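Local coordinates for protein beta-galactosidase/beta-glucuronidase (Faecalibacterium prausnitzii L2-6, PDB 6MVF) that binds flavin mononucleotide and probably hydrolyses beta-glucuronides, as a gut bacterial member of glycosyl hydrolase family 2, at residues I358-V363 against H414-L419; E377-I382 against K421-T426. One frame throughout, in Å; residues are numbered along the deposited sequence.

Interactions 1 and 2 illustrate how one outer helix of a TIM barrel can be packed by a loop and a neighbouring helix at successive points. Their centres lie about 11 Å apart within the family 2 barrel domain, and both use helix 407-423: residues 414-419 in interaction 1, and its end with the following turn, 421-426, in interaction 2. The partners come in alternating order, 358-363, 377-382, 414-419, 421-426, so the loop after strand 353-357 and then helix 368-385 pack against successive parts of one helix. Met378, of segment 377-382, packs against interaction 1, its CB 3.7 Å from Leu416 CD2 and its SD beside Ile358. Interaction 1 is buried packing, while interaction 2 opens onto the flavin pocket.

Interaction 1: I358-V363 against H414-L419; sequences IPFISV and HDLQKL
The meeting of Ile358 and Phe360 with Leu416 is a small, buried, wholly apolar contact within the TIM barrel. Residues 358-363 follow strand 353-357 and lead toward helix 368-385; residues 414-419 belong to helix 407-423, which follows the next parallel strand, 391-398. The pairing thus joins the loop after strand 353-357 to the helix that follows strand 391-398. No hydrogen bond crosses it, and the two segments bury 106 Å² between them.

Segment 414-419 contributes a single side chain, Leu416, whose two methyl groups are shared between two partners. Its CG stands anti to the carbonyl carbon (chi1 -80°), beside the backbone N, and from there the branch divides: CD1 goes to the aromatic ring, CD2 to the isoleucine. Ile358 and Leu416 approach tip to tip. Ile358 reaches out with its CG1 branch, which lies between the backbone N and the carbonyl carbon (chi1 57°) and then extends fully to place CD1 at the contact. Phe360, the centre of an inverse gamma turn, crosses the leucine obliquely.

Around the contact, Leu416 also touches Val374 of helix 368-385 and Ile396 of strand 391-398, which places it in the hydrophobic layer between barrel and helices. The Phe360 ring has aromatic partners of its own, Tyr147 edge-to-face and His413 with planes inclined by about 35°. At the contact itself, Ile358 CD1 lies 4.0 Å from Leu416 CD2, and Leu416 CD1 lies 3.6 Å from Phe360 CD2 and 3.8 Å from Phe360 CE2.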
loop_
_atom_site.group_PDB
_atom_site.type_symbol
_atom_site.label_atom_id
_atom_site.label_comp_id
_atom_site.label_asym_id
_atom_site.label_seq_id
_atom_site.Cartn_x
_atom_site.Cartn_y
_atom_site.Cartn_z
ATOM N N ILE A 358 3.007 30.755 21.976
ATOM C CA ILE A 358 2.191 30.296 23.099
ATOM C C ILE A 358 0.913 31.129 23.116
ATOM O O ILE A 358 0.900 32.227 22.545
ATOM C CB ILE A 358 2.949 30.421 24.430
ATOM C CG1 ILE A 358 3.385 31.877 24.646
ATOM C CG2 ILE A 358 4.132 29.465 24.479
ATOM C CD1 ILE A 358 4.206 32.089 25.867
ATOM N N PRO A 359 -0.186 30.653 23.750
ATOM C CA PRO A 359 -1.440 31.435 23.768
ATOM C C PRO A 359 -1.497 32.506 24.852
ATOM O O PRO A 359 -2.514 32.658 25.524
ATOM C CB PRO A 359 -2.513 30.364 24.000
ATOM C CG PRO A 359 -1.802 29.326 24.793
ATOM C CD PRO A 359 -0.364 29.317 24.334
ATOM N N PHE A 360 -0.409 33.249 25.034
ATOM C CA PHE A 360 -0.376 34.441 25.888
ATOM C C PHE A 360 -1.046 35.584 25.119
ATOM O O PHE A 360 -0.402 36.392 24.442
ATOM C CB PHE A 360 1.072 34.740 26.256
ATOM C CG PHE A 360 1.241 35.797 27.299
ATOM C CD1 PHE A 360 0.176 36.174 28.110
ATOM C CD2 PHE A 360 2.481 36.434 27.454
ATOM C CE1 PHE A 360 0.346 37.159 29.071
ATOM C CE2 PHE A 360 2.661 37.423 28.403
ATOM C CZ PHE A 360 1.600 37.788 29.215
ATOM N N ILE A 361 -2.375 35.643 25.201
ATOM C CA ILE A 361 -3.167 36.385 24.228
ATOM C C ILE A 361 -4.121 37.367 24.908
ATOM O O ILE A 361 -4.782 37.033 25.901
ATOM C CB ILE A 361 -3.941 35.413 23.308
ATOM C CG1 ILE A 361 -4.692 36.162 22.205
ATOM C CG2 ILE A 361 -4.872 34.532 24.108
ATOM C CD1 ILE A 361 -4.828 35.350 20.917
ATOM N N SER A 362 -4.173 38.591 24.365
ATOM C CA SER A 362 -5.247 39.572 24.550
ATOM C C SER A 362 -5.221 40.321 25.876
ATOM O O SER A 362 -5.151 41.552 25.880
ATOM C CB SER A 362 -6.621 38.923 24.405
ATOM O OG SER A 362 -7.028 38.881 23.057
ATOM N N VAL A 363 -5.317 39.593 26.989
ATOM C CA VAL A 363 -5.626 40.152 28.305
ATOM C C VAL A 363 -4.651 39.566 29.310
ATOM O O VAL A 363 -4.709 38.369 29.611
ATOM C CB VAL A 363 -7.066 39.850 28.739
ATOM C CG1 VAL A 363 -7.253 40.245 30.197
ATOM C CG2 VAL A 363 -8.080 40.541 27.820
ATOM N N HIS A 414 9.700 40.443 29.592
ATOM C CA HIS A 414 11.142 40.312 29.761
ATOM C C HIS A 414 11.509 38.927 30.287
ATOM O O HIS A 414 12.503 38.343 29.848
ATOM C CB HIS A 414 11.672 41.412 30.685
ATOM C CG HIS A 414 11.573 42.792 30.102
ATOM N ND1 HIS A 414 10.897 43.819 30.727
ATOM C CD2 HIS A 414 12.070 43.314 28.955
ATOM C CE1 HIS A 414 10.970 44.909 29.985
ATOM N NE2 HIS A 414 11.675 44.630 28.905
ATOM N N ASP A 415 10.714 38.381 31.218
ATOM C CA ASP A 415 10.925 37.007 31.677
ATOM C C ASP A 415 10.883 36.025 30.512
ATOM O O ASP A 415 11.721 35.120 30.422
ATOM C CB ASP A 415 9.872 36.619 32.729
ATOM C CG ASP A 415 9.985 37.453 34.023
ATOM O OD1 ASP A 415 11.081 37.973 34.301
ATOM O OD2 ASP A 415 8.982 37.592 34.765
ATOM N N LEU A 416 9.917 36.201 29.605
ATOM C CA LEU A 416 9.778 35.317 28.453
ATOM C C LEU A 416 10.926 35.503 27.465
ATOM O O LEU A 416 11.434 34.522 26.908
ATOM C CB LEU A 416 8.430 35.560 27.763
ATOM C CG LEU A 416 7.206 34.903 28.399
ATOM C CD1 LEU A 416 5.897 35.539 27.915
ATOM C CD2 LEU A 416 7.241 33.397 28.125
ATOM N N GLN A 417 11.340 36.751 27.218
ATOM C CA GLN A 417 12.498 36.967 26.356
ATOM C C GLN A 417 13.731 36.295 26.943
ATOM O O GLN A 417 14.507 35.662 26.218
ATOM C CB GLN A 417 12.749 38.459 26.147
ATOM C CG GLN A 417 14.063 38.763 25.423
ATOM C CD GLN A 417 14.006 38.455 23.935
ATOM O OE1 GLN A 417 12.953 38.079 23.403
ATOM N NE2 GLN A 417 15.133 38.624 23.252
ATOM N N LYS A 418 13.903 36.393 28.267
ATOM C CA LYS A 418 15.061 35.789 28.908
ATOM C C LYS A 418 15.002 34.268 28.831
ATOM O O LYS A 418 16.035 33.610 28.661
ATOM C CB LYS A 418 15.163 36.257 30.357
ATOM C CG LYS A 418 16.480 35.863 31.016
ATOM C CD LYS A 418 16.365 35.658 32.532
ATOM C CE LYS A 418 17.745 35.378 33.149
ATOM N NZ LYS A 418 17.700 35.057 34.610
ATOM N N LEU A 419 13.799 33.694 28.921
ATOM C CA LEU A 419 13.664 32.242 28.875
ATOM C C LEU A 419 13.955 31.691 27.483
ATOM O O LEU A 419 14.584 30.631 27.347
ATOM C CB LEU A 419 12.262 31.834 29.323
ATOM C CG LEU A 419 11.998 30.330 29.298
ATOM C CD1 LEU A 419 12.904 29.660 30.289
ATOM C CD2 LEU A 419 10.534 30.049 29.591
#

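Interaction 2: E377-I382 against K421-T426; sequences EMKELI and KELDPT. With FMN (flavin mononucleotide), chain G.
Helix 368-385 and the end of helix 407-423 come nearest at Ile382 and Leu423, whose CA atoms are 7.3 Å apart, and the chain leaves helical geometry at Asp424. Leu423 is the central side chain. Its CD1 methyl lies against the aliphatic stem of Lys379, 3.7 Å from Lys379 CG, the two side chains crossing at about a right angle. Ile382 meets the leucine obliquely: with CG2 anti to its backbone N, that methyl sits 3.9 Å from Leu423 CB and also touches Asp424 CB. Trp394 of strand 391-398 packs against Ile382 from the barrel side.

Beyond the helix end, Asp424 forms an Asx turn. Its OD1 accepts from Thr426 N at 3.0 Å, met from above the carboxylate plane, and takes the Thr426 OG1 hydroxyl on its syn lone pair at 2.6 Å. The other oxygen, OD2, pairs with Arg427 and Trp394, so the carboxylate is gripped on both oxygens.

Lys379 runs fully extended past Leu423 to the flavin phosphate. The modelled 1.9 Å between Lys379 NZ and FMN O3P is doubtful as a bond length. Leu423 meets FMN C8M, one of the two isoalloxazine methyls, with its carbonyl O at 3.3 Å and its CD2 at 4.1 Å. The contact therefore meets the cofactor at its phosphate, where the lysine's positive charge would suit the anion, and at the dimethylbenzene edge of its ring.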
loop_
_atom_site.group_PDB
_atom_site.type_symbol
_atom_site.label_atom_id
_atom_site.label_comp_id
_atom_site.label_asym_id
_atom_site.label_seq_id
_atom_site.Cartn_x
_atom_site.Cartn_y
_atom_site.Cartn_z
ATOM N N GLU A 377 4.366 27.026 29.730
ATOM C CA GLU A 377 3.919 26.793 28.363
ATOM C C GLU A 377 5.007 27.149 27.361
ATOM O O GLU A 377 5.149 26.475 26.332
ATOM C CB GLU A 377 2.643 27.586 28.079
ATOM C CG GLU A 377 1.869 27.072 26.889
ATOM C CD GLU A 377 0.378 27.439 26.906
ATOM O OE1 GLU A 377 0.011 28.534 27.400
ATOM O OE2 GLU A 377 -0.433 26.633 26.400
ATOM N N MET A 378 5.805 28.181 27.652
ATOM C CA MET A 378 6.892 28.512 26.746
ATOM C C MET A 378 8.037 27.515 26.869
ATOM O O MET A 378 8.691 27.195 25.862
ATOM C CB MET A 378 7.387 29.921 27.013
ATOM C CG MET A 378 8.334 30.419 25.957
ATOM S SD MET A 378 7.432 30.808 24.440
ATOM C CE MET A 378 8.693 30.392 23.272
ATOM N N LYS A 379 8.246 26.997 28.071
ATOM C CA LYS A 379 9.303 25.988 28.293
ATOM C C LYS A 379 8.927 24.704 27.549
ATOM O O LYS A 379 9.788 24.086 27.004
ATOM C CB LYS A 379 9.543 25.792 29.787
ATOM C CG LYS A 379 10.931 25.306 30.137
ATOM C CD LYS A 379 11.277 25.322 31.594
ATOM C CE LYS A 379 12.512 24.512 31.889
ATOM N NZ LYS A 379 12.864 24.508 33.321
ATOM N N GLU A 380 7.660 24.337 27.554
ATOM C CA GLU A 380 7.230 23.151 26.824
ATOM C C GLU A 380 7.273 23.386 25.322
ATOM O O GLU A 380 7.605 22.476 24.558
ATOM C CB GLU A 380 5.818 22.737 27.252
ATOM C CG GLU A 380 5.718 22.264 28.683
ATOM C CD GLU A 380 4.283 21.980 29.093
ATOM O OE1 GLU A 380 3.375 22.744 28.694
ATOM O OE2 GLU A 380 4.060 20.983 29.810
ATOM N N LEU A 381 6.919 24.589 24.874
ATOM C CA LEU A 381 6.926 24.857 23.441
ATOM C C LEU A 381 8.334 24.751 22.873
ATOM O O LEU A 381 8.535 24.205 21.786
ATOM C CB LEU A 381 6.337 26.237 23.156
ATOM C CG LEU A 381 6.435 26.716 21.709
ATOM C CD1 LEU A 381 5.623 25.795 20.780
ATOM C CD2 LEU A 381 6.003 28.186 21.588
ATOM N N ILE A 382 9.324 25.257 23.599
ATOM C CA ILE A 382 10.681 25.244 23.078
ATOM C C ILE A 382 11.288 23.856 23.171
ATOM O O ILE A 382 11.963 23.407 22.247
ATOM C CB ILE A 382 11.525 26.288 23.823
ATOM C CG1 ILE A 382 11.024 27.687 23.458
ATOM C CG2 ILE A 382 13.022 26.093 23.537
ATOM C CD1 ILE A 382 11.741 28.790 24.169
ATOM N N LYS A 421 16.002 32.889 25.298
ATOM C CA LYS A 421 17.440 32.961 25.022
ATOM C C LYS A 421 18.251 32.048 25.935
ATOM O O LYS A 421 19.302 31.549 25.532
ATOM C CB LYS A 421 17.924 34.402 25.142
ATOM C CG LYS A 421 17.277 35.338 24.127
ATOM C CD LYS A 421 17.502 34.830 22.708
ATOM C CE LYS A 421 16.973 35.811 21.680
ATOM N NZ LYS A 421 17.401 35.449 20.312
ATOM N N GLU A 422 17.779 31.820 27.156
ATOM C CA GLU A 422 18.336 30.772 28.001
ATOM C C GLU A 422 18.136 29.398 27.369
ATOM O O GLU A 422 19.080 28.609 27.266
ATOM C CB GLU A 422 17.681 30.832 29.385
ATOM C CG GLU A 422 18.676 30.919 30.542
ATOM C CD GLU A 422 18.149 31.735 31.728
ATOM O OE1 GLU A 422 16.983 31.515 32.125
ATOM O OE2 GLU A 422 18.891 32.607 32.254
ATOM N N LEU A 423 16.910 29.088 26.934
ATOM C CA LEU A 423 16.639 27.751 26.423
ATOM C C LEU A 423 17.141 27.553 25.006
ATOM O O LEU A 423 17.554 26.441 24.652
ATOM C CB LEU A 423 15.146 27.445 26.461
ATOM C CG LEU A 423 14.525 27.246 27.840
ATOM C CD1 LEU A 423 13.065 26.944 27.664
ATOM C CD2 LEU A 423 15.209 26.125 28.560
ATOM N N ASP A 424 17.131 28.595 24.179
ATOM C CA ASP A 424 17.401 28.425 22.754
ATOM C C ASP A 424 17.931 29.727 22.182
ATOM O O ASP A 424 17.176 30.556 21.654
ATOM C CB ASP A 424 16.148 27.977 22.006
ATOM C CG ASP A 424 16.371 27.858 20.512
ATOM O OD1 ASP A 424 17.547 27.823 20.067
ATOM O OD2 ASP A 424 15.365 27.804 19.768
ATOM N N PRO A 425 19.241 29.944 22.264
ATOM C CA PRO A 425 19.814 31.151 21.648
ATOM C C PRO A 425 19.913 31.081 20.131
ATOM O O PRO A 425 20.251 32.092 19.500
ATOM C CB PRO A 425 21.203 31.246 22.298
ATOM C CG PRO A 425 21.521 29.839 22.748
ATOM C CD PRO A 425 20.198 29.233 23.131
ATOM N N THR A 426 19.615 29.934 19.529
ATOM C CA THR A 426 19.729 29.762 18.089
ATOM C C THR A 426 18.518 30.292 17.330
ATOM O O THR A 426 18.483 30.178 16.102
ATOM C CB THR A 426 19.917 28.273 17.727
ATOM O OG1 THR A 426 18.647 27.613 17.744
ATOM C CG2 THR A 426 20.854 27.555 18.688
HETATM N N1 FMN G . 17.021 17.999 30.869
HETATM C C2 FMN G . 16.587 16.754 31.078
HETATM O O2 FMN G . 16.803 16.171 32.143
HETATM N N3 FMN G . 15.893 16.082 30.187
HETATM C C4 FMN G . 15.589 16.561 29.021
HETATM O O4 FMN G . 14.944 15.930 28.199
HETATM C C4A FMN G . 16.034 17.878 28.721
HETATM N N5 FMN G . 15.716 18.368 27.557
HETATM C C5A FMN G . 16.093 19.582 27.211
HETATM C C6 FMN G . 15.746 20.062 25.975
HETATM C C7 FMN G . 16.128 21.299 25.596
HETATM C C7M FMN G . 15.746 21.809 24.262
HETATM C C8 FMN G . 16.889 22.129 26.521
HETATM C C8M FMN G . 17.297 23.502 26.120
HETATM C C9 FMN G . 17.237 21.640 27.761
HETATM C C9A FMN G . 16.872 20.386 28.144
HETATM N N10 FMN G . 17.193 19.903 29.404
HETATM C C10 FMN G . 16.782 18.610 29.722
HETATM C "C1'" FMN G . 18.004 20.769 30.248
HETATM C "C2'" FMN G . 17.505 21.350 31.549
HETATM O "O2'" FMN G . 16.885 22.533 31.113
HETATM C "C3'" FMN G . 18.620 21.790 32.472
HETATM O "O3'" FMN G . 19.819 21.143 32.104
HETATM C "C4'" FMN G . 18.413 21.434 33.926
HETATM O "O4'" FMN G . 17.909 20.106 33.941
HETATM C "C5'" FMN G . 17.503 22.395 34.692
HETATM O "O5'" FMN G . 16.173 21.914 34.754
HETATM P P FMN G . 14.927 22.803 35.164
HETATM O O1P FMN G . 14.046 21.811 35.811
HETATM O O2P FMN G . 15.487 23.869 36.059
HETATM O O3P FMN G . 14.324 23.418 33.946
#